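Local atomic coordinates of malonyl coenzyme A-acyl carrier protein transacylase (Helicobacter pylori, PDB entry 2H1Y), a protein that probably transfers the malonyl group of malonyl-CoA to the holo form of acyl carrier protein, releasing coenzyme A. Residues Y77-Y81 against S109-L113. Sequence-based numbering, arbitrary orientation.
Sequences YLVSY and SAVSL
Both segments are alpha-helical, as the i to i+4 hydrogen bonds Tyr81 N to Tyr77 O (2.8 Å) and Leu113 N to Ser109 O (3.0 Å) attest. Their axes run 10.4 Å apart at closest approach and cross at -41°; the CA atoms of Tyr77 and Ser109 are 5.7 Å apart, those of Tyr81 and Leu113 7.1 Å. Tyr77, chi1 t, carries its ring edge past Ser109 (CD1 to OG 3.5 Å), and its OH donates to Ser112 OG at 2.9 Å; Ser112 OG also hydrogen-bonds to Leu117 O. Ser80, CB directed toward the partner, reaches Ser109 through a water 2.9 Å from Ser80 OG and 2.7 Å from Ser109 OG, while Ser80 OG also hydrogen-bonds to Leu283 O. Tyr81, again t, sets CD2 3.6 Å from CD2 of Leu113 and meets the Phe119 ring. Helix 105-116 follows strand 99-102 closely, consistent with the helix after the nucleophile elbow in acyltransferases. Each buried serine hydroxyl thus has a polar partner, so hydrogen bonds as well as the apolar Tyr81-Leu113 contact hold the helices together.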
# COMPACT_ATOMS: atom_id res chain seq x y z
N TYR A 77 1.19 5.70 -5.50
CA TYR A 77 2.53 6.21 -5.17
C TYR A 77 2.60 7.73 -5.37
O TYR A 77 3.17 8.45 -4.53
CB TYR A 77 3.64 5.52 -5.95
CG TYR A 77 5.01 6.21 -5.81
CD1 TYR A 77 5.74 6.16 -4.61
CD2 TYR A 77 5.55 6.93 -6.88
CE1 TYR A 77 6.97 6.81 -4.50
CE2 TYR A 77 6.77 7.57 -6.78
CZ TYR A 77 7.48 7.52 -5.60
OH TYR A 77 8.71 8.16 -5.54
N LEU A 78 2.02 8.21 -6.46
CA LEU A 78 2.12 9.61 -6.82
C LEU A 78 1.59 10.53 -5.73
O LEU A 78 2.28 11.44 -5.27
CB LEU A 78 1.35 9.86 -8.10
CG LEU A 78 1.87 10.84 -9.12
CD1 LEU A 78 0.69 11.14 -10.04
CD2 LEU A 78 2.48 12.13 -8.49
N VAL A 79 0.36 10.29 -5.30
CA VAL A 79 -0.23 11.11 -4.26
C VAL A 79 0.54 10.95 -2.92
O VAL A 79 0.84 11.95 -2.24
CB VAL A 79 -1.74 10.86 -4.15
CG1 VAL A 79 -2.38 11.70 -3.04
CG2 VAL A 79 -2.42 11.11 -5.53
N SER A 80 0.88 9.72 -2.54
CA SER A 80 1.74 9.52 -1.36
C SER A 80 3.01 10.38 -1.41
O SER A 80 3.35 11.06 -0.44
CB SER A 80 2.11 8.06 -1.18
OG SER A 80 0.98 7.31 -0.79
N TYR A 81 3.68 10.36 -2.57
CA TYR A 81 4.93 11.12 -2.78
C TYR A 81 4.69 12.59 -2.55
O TYR A 81 5.43 13.22 -1.81
CB TYR A 81 5.50 10.89 -4.19
CG TYR A 81 6.88 11.48 -4.37
CD1 TYR A 81 7.05 12.78 -4.85
CD2 TYR A 81 8.03 10.73 -4.06
CE1 TYR A 81 8.29 13.33 -5.01
CE2 TYR A 81 9.31 11.27 -4.22
CZ TYR A 81 9.43 12.58 -4.70
OH TYR A 81 10.67 13.16 -4.87
N SER A 109 6.29 2.54 -1.77
CA SER A 109 6.20 3.96 -1.43
C SER A 109 7.09 4.31 -0.27
O SER A 109 7.87 5.26 -0.37
CB SER A 109 4.78 4.38 -1.06
OG SER A 109 3.95 4.38 -2.20
N ALA A 110 6.95 3.56 0.82
CA ALA A 110 7.68 3.84 2.06
C ALA A 110 9.21 3.75 1.85
O ALA A 110 9.95 4.69 2.18
CB ALA A 110 7.23 2.91 3.14
N VAL A 111 9.67 2.64 1.26
CA VAL A 111 11.07 2.49 0.81
C VAL A 111 11.56 3.69 -0.03
O VAL A 111 12.62 4.24 0.23
CB VAL A 111 11.25 1.17 -0.00
CG1 VAL A 111 12.59 1.16 -0.75
CG2 VAL A 111 11.12 -0.04 0.91
N SER A 112 10.77 4.09 -1.02
CA SER A 112 11.13 5.22 -1.87
C SER A 112 11.36 6.48 -1.08
O SER A 112 12.40 7.13 -1.19
CB SER A 112 10.06 5.45 -2.93
OG SER A 112 10.26 6.69 -3.59
N LEU A 113 10.38 6.84 -0.26
CA LEU A 113 10.44 8.09 0.47
C LEU A 113 11.50 8.08 1.55
O LEU A 113 11.98 9.13 1.95
CB LEU A 113 9.05 8.46 1.00
CG LEU A 113 8.30 8.98 -0.23
CD1 LEU A 113 6.82 8.77 -0.12
CD2 LEU A 113 8.62 10.44 -0.53
O HOH W 1 1.56 4.45 -1.05